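PA14 domain-containing protein (Clostridium clariflavum, PDB 6QDI) probably senses plant polysaccharides outside the cell through tandem calcium-binding PA14 domains, as the sensory part of a membrane-bound RsgI-type anti-sigma factor. Local coordinates at residues 161-166 against 190-195; 207-212 against 280-285; 74-79 against 102-107. All blocks are in the same frame, centred on the assembly; numbering follows the deposited sequence.

Contact 1: residues 161-166 against 190-195; sequences YFDEDN and KSINQD. With CA (calcium ion), chain F.
Asp163 OD1 accepts a hydrogen bond from Asn193 N beside a calcium ion that bridges Asp163 and Asp195, joining the end of strand 157-162 to the loop that precedes strand 198-207 in the second PA14 domain. The two aspartates bring different groups to the metal. Asp163 offers its main-chain O, 2.3 Å from the calcium, whereas Asp195 grips it with both carboxylate oxygens, OD1 lying 2.5 Å from the ion. In Asp195 a chi1 of 63° sets CG, 2.8 Å from the metal, between the backbone N and the carbonyl carbon. Waters 1, 3 and 4 and the main-chain O of Lys197 bring the ligands to seven.

The Asp163 carboxylate lies in the second shell of the calcium and does not bind the ion itself; hydrogen bonds tie it to the loop. The bond from Asn193 N, 2.8 Å long, uses the syn lone pair of OD1 and is bent, 147° at the hydrogen. Water 1 donates to the same OD1 and also to Asn193 O. On the other oxygen, water 2 donates to Asp163 OD2 at 2.6 Å and links it to Ser191 O. A weak bond from Asn193 ND2 reaches Asp195 OD2.

Ile192 CD1 packs on Tyr161 CB at 3.8 Å and against the backbone carbonyl carbon of Phe162 at 3.6 Å. The Tyr161 ring leads away from the loop, and its OH bonds to Asp176 and to Arg40 of the first PA14 domain.

Both protons of water 1 are thus engaged while its oxygen faces the metal, which should fix its orientation, and the calcium would be expected to polarise it. Asp195 supplies the carboxylate in the first shell; that of Asp163, one water removed, probably adds to the negative potential at the cation without coordinating it.

Contact 2: residues 207-212 against 280-285; sequences QVPYDG and PGIERS
Tyr210 packs against Pro280 and Ile282 at one end of the second PA14 domain, a beta-sandwich-like fold in which the loop 207-212 carries the chain from strand 198-207 in one sheet to strand 212-220 in the other. No hydrogen bond crosses between the segments.

The apolar contacts involve Ile282 CD1 and the Pro280 ring. The Ile282 methyl lies at the edge of the Tyr210 ring, near its plane and 3.9 Å from CD2, and also touches Pro209, whose CG is 4.1 Å from it. Pro209 in turn places its CB 3.7 Å above the Tyr210 ring plane, over the ring centre, which backs the aromatic group from within its own loop. Pro280 CG stands 3.9 Å from Tyr210 CB. Ile150 and Trp277 add to the cluster around Pro209 and Ile282.

Contacts with backbone atoms involve Pro280 in two ways. Its carbonyl O approaches Tyr210 CD2 obliquely at 3.5 Å. Its ring meets the loop where the chain enters strand 212-220, with Pro280 CG 3.8 Å from Gly212 CA. The same CG comes nearer still to the preceding carbonyl, 3.5 Å from Asp211 O.

Contact 3: residues 74-79 against 102-107; sequences WIDNKL and KLYDIK
A beta-hairpin with a two-residue loop, a type I' turn from Ile75 to Lys78, pairs its first arm, strand 71-75, with strand 104-113 in the first PA14 domain, setting Trp74 against Lys107 and Ile75 against Ile106 in antiparallel register. Trp74 and Lys107 form the hydrogen-bonded pair: Trp74 N donates to Lys107 O at 2.8 Å, and Lys107 N returns the bond to Trp74 O at 3.0 Å. At the next, non-hydrogen-bonded pair, the side chains of Ile75 and Ile106 run side by side, their CD1 atoms 3.7 Å apart. Asp76 N then donates to Asp105 O at 2.8 Å, extending the pairing into the turn.

On the face bearing Trp74 and Lys107, the lysine lies over the indole. A bend at chi3, 56°, brings Lys107 CE over the six-membered ring, 3.5 Å from its centroid in a CH-pi contact. Lys107 NZ follows at 4.2 Å from that centroid, only 5° off the ring normal, as a cation-pi partner. Leu79 CD1 covers the opposite face.

The side chains of the turn pack and bond against Tyr104 and Asp105. Asp105 OD2 accepts from Asn77 ND2 at 2.9 Å through its anti lone pair, with the amide and carboxylate planes 63° apart. Asp76 OD1 sits at the edge of the Tyr104 ring, 3.5 Å from CD1, and receives a bond from water 5, which also accepts from Asp105 N.

Strand 104-113 is paired with strand 44-53 as well, through backbone bonds of Tyr104 with Ile53 and Ile106 with Gly51, and Lys52 forms a salt bridge with Asp105 OD1. Ile75 packs on Ile96 and Leu98 of strand 93-98, which belongs to the other sheet, while Tyr104 OH bonds to Glu99 N just beyond that strand.

Contact 3 belongs to the first PA14 domain, contacts 1 and 2 to the second, and along the chain the three follow one another without interleaving. Contact 1 alone holds a calcium ion. Contact 2, in the same domain, lies about 33 Å from it between centres, with nearest atoms about 18 Å apart. Contact 3 lies on the opposite side of the chain's centre from contact 1, at about 41 Å between centres, and about 39 Å, centre to centre, from contact 2. Contact 1 is also close to the partner domain: the Tyr161 side chain is about 7 Å from that of Asp42, a ligand of a first-domain calcium, and Lys190 forms a salt bridge with Glu43.

Contact 1: residues 161-166 against 190-195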
loop_
_atom_site.group_PDB
_atom_site.type_symbol
_atom_site.label_atom_id
_atom_site.label_comp_id
_atom_site.label_asym_id
_atom_site.label_seq_id
_atom_site.Cartn_x
_atom_site.Cartn_y
_atom_site.Cartn_z
ATOM N N TYR A 161 16.613 3.052 9.744
ATOM C CA TYR A 161 16.704 1.966 8.754
ATOM C C TYR A 161 18.147 1.482 8.669
ATOM O O TYR A 161 19.056 2.293 8.537
ATOM C CB TYR A 161 16.236 2.431 7.389
ATOM C CG TYR A 161 14.787 2.885 7.256
ATOM C CD1 TYR A 161 13.799 2.508 8.152
ATOM C CD2 TYR A 161 14.388 3.669 6.194
ATOM C CE1 TYR A 161 12.476 2.907 8.019
ATOM C CE2 TYR A 161 13.083 4.081 6.039
ATOM C CZ TYR A 161 12.107 3.715 6.952
ATOM O OH TYR A 161 10.835 4.144 6.757
ATOM N N PHE A 162 18.291 0.158 8.751
ATOM C CA PHE A 162 19.587 -0.528 8.797
ATOM C C PHE A 162 19.778 -1.428 7.596
ATOM O O PHE A 162 18.848 -2.133 7.160
ATOM C CB PHE A 162 19.635 -1.386 10.059
ATOM C CG PHE A 162 19.581 -0.564 11.339
ATOM C CD1 PHE A 162 20.742 -0.008 11.874
ATOM C CD2 PHE A 162 18.387 -0.379 12.006
ATOM C CE1 PHE A 162 20.705 0.731 13.056
ATOM C CE2 PHE A 162 18.347 0.341 13.194
ATOM C CZ PHE A 162 19.501 0.899 13.710
ATOM N N ASP A 163 21.001 -1.408 7.055
ATOM C CA ASP A 163 21.316 -2.192 5.865
ATOM C C ASP A 163 21.565 -3.655 6.148
ATOM O O ASP A 163 21.528 -4.481 5.234
ATOM C CB ASP A 163 22.541 -1.594 5.154
ATOM C CG ASP A 163 22.346 -1.257 3.688
ATOM O OD1 ASP A 163 21.250 -1.435 3.148
ATOM O OD2 ASP A 163 23.333 -0.757 3.086
ATOM N N GLU A 164 21.850 -4.008 7.391
ATOM C CA GLU A 164 21.926 -5.408 7.802
ATOM C C GLU A 164 20.630 -5.784 8.500
ATOM O O GLU A 164 19.908 -4.909 8.993
ATOM C CB GLU A 164 23.110 -5.629 8.758
ATOM C CG GLU A 164 24.449 -5.396 8.099
ATOM C CD GLU A 164 24.894 -6.558 7.239
ATOM O OE1 GLU A 164 24.604 -7.745 7.525
ATOM O OE2 GLU A 164 25.604 -6.269 6.258
ATOM N N ASP A 165 20.366 -7.081 8.580
ATOM C CA ASP A 165 19.135 -7.602 9.201
ATOM C C ASP A 165 19.154 -7.633 10.717
ATOM O O ASP A 165 18.201 -8.101 11.310
ATOM C CB ASP A 165 18.747 -8.930 8.546
ATOM C CG ASP A 165 19.602 -10.065 8.933
ATOM O OD1 ASP A 165 20.262 -9.998 9.994
ATOM O OD2 ASP A 165 19.602 -11.095 8.212
ATOM N N ASN A 166 20.237 -7.139 11.326
ATOM C CA ASN A 166 20.460 -7.273 12.747
ATOM C C ASN A 166 20.625 -5.918 13.431
ATOM O O ASN A 166 21.321 -5.822 14.445
ATOM C CB ASN A 166 21.667 -8.171 13.031
ATOM C CG ASN A 166 22.971 -7.541 12.582
ATOM O OD1 ASN A 166 22.941 -6.558 11.849
ATOM N ND2 ASN A 166 24.096 -8.058 13.037
ATOM N N LYS A 190 15.579 3.822 -0.887
ATOM C CA LYS A 190 16.696 3.561 -1.797
ATOM C C LYS A 190 18.034 3.654 -1.096
ATOM O O LYS A 190 19.019 3.194 -1.662
ATOM C CB LYS A 190 16.670 4.479 -3.027
ATOM C CG LYS A 190 15.553 4.144 -3.996
ATOM C CD LYS A 190 15.478 5.167 -5.097
ATOM C CE LYS A 190 14.315 4.927 -6.034
ATOM N NZ LYS A 190 14.697 4.128 -7.195
ATOM N N SER A 191 18.107 4.241 0.104
ATOM C CA SER A 191 19.346 4.224 0.866
ATOM C C SER A 191 19.704 2.853 1.420
ATOM O O SER A 191 20.805 2.651 1.899
ATOM C CB SER A 191 19.265 5.228 2.017
ATOM O OG SER A 191 18.284 4.835 2.955
ATOM N N ILE A 192 18.764 1.901 1.345
ATOM C CA ILE A 192 18.909 0.529 1.850
ATOM C C ILE A 192 19.038 -0.400 0.661
ATOM O O ILE A 192 18.168 -0.455 -0.209
ATOM C CB ILE A 192 17.734 0.155 2.766
ATOM C CG1 ILE A 192 17.677 1.106 3.968
ATOM C CG2 ILE A 192 17.772 -1.291 3.190
ATOM C CD1 ILE A 192 18.769 0.890 5.018
ATOM N N ASN A 193 20.134 -1.143 0.608
ATOM C CA ASN A 193 20.382 -2.062 -0.485
ATOM C C ASN A 193 19.205 -3.033 -0.667
ATOM O O ASN A 193 18.632 -3.541 0.312
ATOM C CB ASN A 193 21.660 -2.838 -0.248
ATOM C CG ASN A 193 22.114 -3.570 -1.488
ATOM O OD1 ASN A 193 22.281 -2.996 -2.546
ATOM N ND2 ASN A 193 22.253 -4.837 -1.358
ATOM N N GLN A 194 18.857 -3.300 -1.924
ATOM C CA GLN A 194 17.663 -4.098 -2.262
ATOM C C GLN A 194 18.017 -5.594 -2.312
ATOM O O GLN A 194 18.035 -6.240 -3.372
ATOM C CB GLN A 194 17.067 -3.592 -3.546
ATOM C CG GLN A 194 15.640 -4.006 -3.744
ATOM C CD GLN A 194 15.130 -3.461 -5.058
ATOM O OE1 GLN A 194 15.364 -4.073 -6.105
ATOM N NE2 GLN A 194 14.503 -2.291 -5.040
ATOM N N ASP A 195 18.360 -6.140 -1.130
ATOM C CA ASP A 195 18.809 -7.535 -0.962
ATOM C C ASP A 195 17.933 -8.357 -0.024
ATOM O O ASP A 195 18.317 -9.451 0.345
ATOM C CB ASP A 195 20.296 -7.595 -0.503
ATOM C CG ASP A 195 20.535 -6.971 0.855
ATOM O OD1 ASP A 195 19.593 -6.622 1.546
ATOM O OD2 ASP A 195 21.735 -6.771 1.200
HETATM CA CA CA F . 21.144 -5.792 3.346
HETATM O O HOH W 1 19.982 -3.848 2.687
HETATM O O HOH W 2 22.934 0.910 1.101
HETATM O O HOH W 3 23.223 -4.706 2.806
HETATM O O HOH W 4 22.378 -7.549 4.302
#

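Contact 2: residues 207-212 against 280-285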
loop_
_atom_site.group_PDB
_atom_site.type_symbol
_atom_site.label_atom_id
_atom_site.label_comp_id
_atom_site.label_asym_id
_atom_site.label_seq_id
_atom_site.Cartn_x
_atom_site.Cartn_y
_atom_site.Cartn_z
ATOM N N GLN A 207 0.094 7.690 22.377
ATOM C CA GLN A 207 -0.721 8.389 23.350
ATOM C C GLN A 207 -2.145 7.912 23.203
ATOM O O GLN A 207 -2.735 7.999 22.121
ATOM C CB GLN A 207 -0.567 9.908 23.242
ATOM C CG GLN A 207 -1.172 10.596 24.485
ATOM C CD GLN A 207 -0.588 11.982 24.755
ATOM O OE1 GLN A 207 -0.086 12.634 23.829
ATOM N NE2 GLN A 207 -0.603 12.409 26.002
ATOM N N VAL A 208 -2.700 7.427 24.294
ATOM C CA VAL A 208 -3.932 6.656 24.294
ATOM C C VAL A 208 -5.134 7.580 24.147
ATOM O O VAL A 208 -5.263 8.556 24.859
ATOM C CB VAL A 208 -4.018 5.848 25.592
ATOM C CG1 VAL A 208 -5.365 5.167 25.770
ATOM C CG2 VAL A 208 -2.865 4.856 25.644
ATOM N N PRO A 209 -6.072 7.272 23.224
ATOM C CA PRO A 209 -7.168 8.209 22.992
ATOM C C PRO A 209 -8.330 8.098 23.966
ATOM O O PRO A 209 -8.996 9.102 24.207
ATOM C CB PRO A 209 -7.632 7.853 21.580
ATOM C CG PRO A 209 -7.235 6.400 21.404
ATOM C CD PRO A 209 -5.938 6.284 22.135
ATOM N N TYR A 210 -8.582 6.912 24.486
ATOM C CA TYR A 210 -9.805 6.579 25.255
ATOM C C TYR A 210 -9.483 5.700 26.425
ATOM O O TYR A 210 -8.638 4.808 26.314
ATOM C CB TYR A 210 -10.836 5.835 24.356
ATOM C CG TYR A 210 -11.102 6.478 23.015
ATOM C CD1 TYR A 210 -11.640 7.759 22.924
ATOM C CD2 TYR A 210 -10.825 5.808 21.841
ATOM C CE1 TYR A 210 -11.852 8.371 21.685
ATOM C CE2 TYR A 210 -11.053 6.414 20.616
ATOM C CZ TYR A 210 -11.558 7.694 20.544
ATOM O OH TYR A 210 -11.731 8.264 19.307
ATOM N N ASP A 211 -10.159 5.901 27.557
ATOM C CA ASP A 211 -10.001 4.981 28.648
ATOM C C ASP A 211 -10.578 3.581 28.280
ATOM O O ASP A 211 -11.703 3.477 27.822
ATOM C CB ASP A 211 -10.812 5.430 29.888
ATOM C CG ASP A 211 -10.322 6.594 30.632
ATOM O OD1 ASP A 211 -9.271 7.178 30.325
ATOM O OD2 ASP A 211 -11.025 6.935 31.612
ATOM N N GLY A 212 -9.799 2.544 28.541
ATOM C CA GLY A 212 -10.276 1.157 28.422
ATOM C C GLY A 212 -9.135 0.220 28.104
ATOM O O GLY A 212 -7.975 0.557 28.283
ATOM N N PRO A 280 -11.282 0.434 23.022
ATOM C CA PRO A 280 -12.658 0.895 23.193
ATOM C C PRO A 280 -13.115 1.741 22.000
ATOM O O PRO A 280 -12.539 2.787 21.714
ATOM C CB PRO A 280 -12.589 1.730 24.474
ATOM C CG PRO A 280 -11.167 1.921 24.772
ATOM C CD PRO A 280 -10.364 0.964 24.043
ATOM N N GLY A 281 -14.112 1.262 21.263
ATOM C CA GLY A 281 -14.557 1.925 20.062
ATOM C C GLY A 281 -13.612 1.807 18.874
ATOM O O GLY A 281 -13.780 2.561 17.926
ATOM N N ILE A 282 -12.640 0.910 18.950
ATOM C CA ILE A 282 -11.588 0.802 17.956
ATOM C C ILE A 282 -11.547 -0.676 17.562
ATOM O O ILE A 282 -11.042 -1.537 18.303
ATOM C CB ILE A 282 -10.215 1.255 18.494
ATOM C CG1 ILE A 282 -10.249 2.693 18.981
ATOM C CG2 ILE A 282 -9.137 1.051 17.419
ATOM C CD1 ILE A 282 -9.038 3.060 19.791
ATOM N N GLU A 283 -12.042 -0.966 16.364
ATOM C CA GLU A 283 -11.900 -2.293 15.768
ATOM C C GLU A 283 -10.422 -2.483 15.367
ATOM O O GLU A 283 -9.723 -1.516 15.143
ATOM C CB GLU A 283 -12.786 -2.404 14.505
ATOM C CG GLU A 283 -14.237 -1.963 14.602
ATOM C CD GLU A 283 -15.037 -2.850 15.486
ATOM O OE1 GLU A 283 -14.773 -4.066 15.514
ATOM O OE2 GLU A 283 -15.948 -2.325 16.149
ATOM N N ARG A 284 -9.957 -3.729 15.281
ATOM C CA ARG A 284 -8.579 -3.993 14.922
ATOM C C ARG A 284 -8.194 -3.217 13.672
ATOM O O ARG A 284 -8.810 -3.356 12.619
ATOM C CB ARG A 284 -8.343 -5.482 14.717
ATOM C CG ARG A 284 -6.908 -5.798 14.379
ATOM C CD ARG A 284 -6.645 -7.281 14.331
ATOM N NE ARG A 284 -5.355 -7.532 13.691
ATOM C CZ ARG A 284 -4.857 -8.754 13.493
ATOM N NH1 ARG A 284 -5.519 -9.836 13.917
ATOM N NH2 ARG A 284 -3.682 -8.884 12.899
ATOM N N SER A 285 -7.137 -2.405 13.798
ATOM C CA SER A 285 -6.813 -1.413 12.775
ATOM C C SER A 285 -5.431 -0.851 13.043
ATOM O O SER A 285 -4.931 -0.925 14.157
ATOM C CB SER A 285 -7.854 -0.273 12.777
ATOM O OG SER A 285 -8.026 0.278 14.071
#

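Contact 3: residues 74-79 against 102-107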
loop_
_atom_site.group_PDB
_atom_site.type_symbol
_atom_site.label_atom_id
_atom_site.label_comp_id
_atom_site.label_asym_id
_atom_site.label_seq_id
_atom_site.Cartn_x
_atom_site.Cartn_y
_atom_site.Cartn_z
ATOM N N TRP A 74 -11.091 -5.127 -14.354
ATOM C CA TRP A 74 -12.511 -5.454 -14.403
ATOM C C TRP A 74 -13.198 -4.441 -15.308
ATOM O O TRP A 74 -13.052 -3.227 -15.130
ATOM C CB TRP A 74 -13.193 -5.381 -13.019
ATOM C CG TRP A 74 -12.804 -6.319 -11.937
ATOM C CD1 TRP A 74 -13.525 -7.392 -11.501
ATOM C CD2 TRP A 74 -11.666 -6.252 -11.070
ATOM N NE1 TRP A 74 -12.923 -7.982 -10.443
ATOM C CE2 TRP A 74 -11.762 -7.336 -10.172
ATOM C CE3 TRP A 74 -10.555 -5.404 -10.986
ATOM C CZ2 TRP A 74 -10.832 -7.547 -9.161
ATOM C CZ3 TRP A 74 -9.610 -5.630 -9.981
ATOM C CH2 TRP A 74 -9.770 -6.680 -9.078
ATOM N N ILE A 75 -14.006 -4.946 -16.251
ATOM C CA ILE A 75 -14.874 -4.111 -17.082
ATOM C C ILE A 75 -16.280 -4.656 -16.865
ATOM O O ILE A 75 -16.476 -5.854 -16.943
ATOM C CB ILE A 75 -14.512 -4.185 -18.588
ATOM C CG1 ILE A 75 -13.072 -3.722 -18.870
ATOM C CG2 ILE A 75 -15.535 -3.394 -19.401
ATOM C CD1 ILE A 75 -12.845 -2.249 -18.658
ATOM N N ASP A 76 -17.236 -3.789 -16.575
ATOM C CA ASP A 76 -18.608 -4.208 -16.306
ATOM C C ASP A 76 -18.660 -5.239 -15.186
ATOM O O ASP A 76 -19.453 -6.195 -15.208
ATOM C CB ASP A 76 -19.270 -4.773 -17.569
ATOM C CG ASP A 76 -20.780 -4.977 -17.413
ATOM O OD1 ASP A 76 -21.417 -4.172 -16.705
ATOM O OD2 ASP A 76 -21.299 -5.920 -18.003
ATOM N N ASN A 77 -17.777 -5.079 -14.210
ATOM C CA ASN A 77 -17.665 -5.962 -13.063
ATOM C C ASN A 77 -17.251 -7.387 -13.407
ATOM O O ASN A 77 -17.336 -8.293 -12.554
ATOM C CB ASN A 77 -18.911 -5.877 -12.187
ATOM C CG ASN A 77 -19.193 -4.438 -11.787
ATOM O OD1 ASN A 77 -18.435 -3.839 -11.053
ATOM N ND2 ASN A 77 -20.266 -3.850 -12.350
ATOM N N LYS A 78 -16.676 -7.599 -14.590
ATOM C CA LYS A 78 -16.146 -8.873 -14.970
ATOM C C LYS A 78 -14.619 -8.737 -14.975
ATOM O O LYS A 78 -14.073 -7.830 -15.644
ATOM C CB LYS A 78 -16.641 -9.301 -16.334
ATOM C CG LYS A 78 -16.117 -10.669 -16.737
ATOM C CD LYS A 78 -16.714 -11.217 -18.043
ATOM C CE LYS A 78 -18.082 -11.846 -17.879
ATOM N NZ LYS A 78 -18.138 -13.071 -17.009
ATOM N N LEU A 79 -13.911 -9.639 -14.281
ATOM C CA LEU A 79 -12.445 -9.633 -14.270
ATOM C C LEU A 79 -11.971 -10.248 -15.574
ATOM O O LEU A 79 -12.023 -11.455 -15.753
ATOM C CB LEU A 79 -11.969 -10.428 -13.058
ATOM C CG LEU A 79 -10.476 -10.550 -12.829
ATOM C CD1 LEU A 79 -9.779 -9.189 -12.760
ATOM C CD2 LEU A 79 -10.204 -11.352 -11.557
ATOM N N LYS A 102 -23.169 3.174 -23.692
ATOM C CA LYS A 102 -23.528 2.759 -22.338
ATOM C C LYS A 102 -22.326 2.939 -21.389
ATOM O O LYS A 102 -21.173 2.743 -21.789
ATOM C CB LYS A 102 -23.988 1.295 -22.367
ATOM C CG LYS A 102 -24.487 0.747 -21.042
ATOM C CD LYS A 102 -25.198 -0.594 -21.180
ATOM C CE LYS A 102 -26.180 -0.804 -20.037
ATOM N NZ LYS A 102 -26.479 -2.243 -19.832
ATOM N N LEU A 103 -22.606 3.376 -20.163
ATOM C CA LEU A 103 -21.557 3.527 -19.162
ATOM C C LEU A 103 -21.357 2.220 -18.423
ATOM O O LEU A 103 -22.321 1.645 -17.889
ATOM C CB LEU A 103 -21.926 4.580 -18.127
ATOM C CG LEU A 103 -21.923 6.003 -18.627
ATOM C CD1 LEU A 103 -22.655 6.919 -17.649
ATOM C CD2 LEU A 103 -20.498 6.467 -18.840
ATOM N N TYR A 104 -20.118 1.786 -18.334
ATOM C CA TYR A 104 -19.760 0.574 -17.638
ATOM C C TYR A 104 -18.767 0.859 -16.535
ATOM O O TYR A 104 -17.905 1.708 -16.666
ATOM C CB TYR A 104 -19.129 -0.413 -18.586
ATOM C CG TYR A 104 -20.071 -0.905 -19.662
ATOM C CD1 TYR A 104 -20.913 -1.999 -19.421
ATOM C CD2 TYR A 104 -20.111 -0.332 -20.919
ATOM C CE1 TYR A 104 -21.783 -2.483 -20.379
ATOM C CE2 TYR A 104 -20.966 -0.820 -21.900
ATOM C CZ TYR A 104 -21.797 -1.900 -21.627
ATOM O OH TYR A 104 -22.657 -2.376 -22.606
ATOM N N ASP A 105 -18.863 0.113 -15.442
ATOM C CA ASP A 105 -17.847 0.183 -14.427
ATOM C C ASP A 105 -16.494 -0.256 -14.995
ATOM O O ASP A 105 -16.422 -1.174 -15.819
ATOM C CB ASP A 105 -18.214 -0.719 -13.274
ATOM C CG ASP A 105 -19.416 -0.197 -12.510
ATOM O OD1 ASP A 105 -19.447 1.021 -12.238
ATOM O OD2 ASP A 105 -20.263 -0.990 -12.163
ATOM N N ILE A 106 -15.446 0.382 -14.502
ATOM C CA ILE A 106 -14.082 -0.020 -14.792
ATOM C C ILE A 106 -13.330 0.081 -13.462
ATOM O O ILE A 106 -13.436 1.073 -12.740
ATOM C CB ILE A 106 -13.403 0.800 -15.930
ATOM C CG1 ILE A 106 -11.947 0.375 -16.104
ATOM C CG2 ILE A 106 -13.536 2.292 -15.705
ATOM C CD1 ILE A 106 -11.354 0.878 -17.404
ATOM N N LYS A 107 -12.520 -0.947 -13.187
ATOM C CA LYS A 107 -11.588 -0.961 -12.056
ATOM C C LYS A 107 -10.301 -1.576 -12.527
ATOM O O LYS A 107 -10.329 -2.669 -13.137
ATOM C CB LYS A 107 -12.182 -1.750 -10.882
ATOM C CG LYS A 107 -11.224 -1.854 -9.705
ATOM C CD LYS A 107 -11.854 -2.451 -8.450
ATOM C CE LYS A 107 -12.468 -3.806 -8.629
ATOM N NZ LYS A 107 -13.007 -4.330 -7.344
HETATM O O HOH W 5 -21.026 -1.844 -15.390
HETATM O O HOH W 6 -15.754 -3.178 -13.613
HETATM O O HOH W 7 -18.777 -1.725 -9.482
#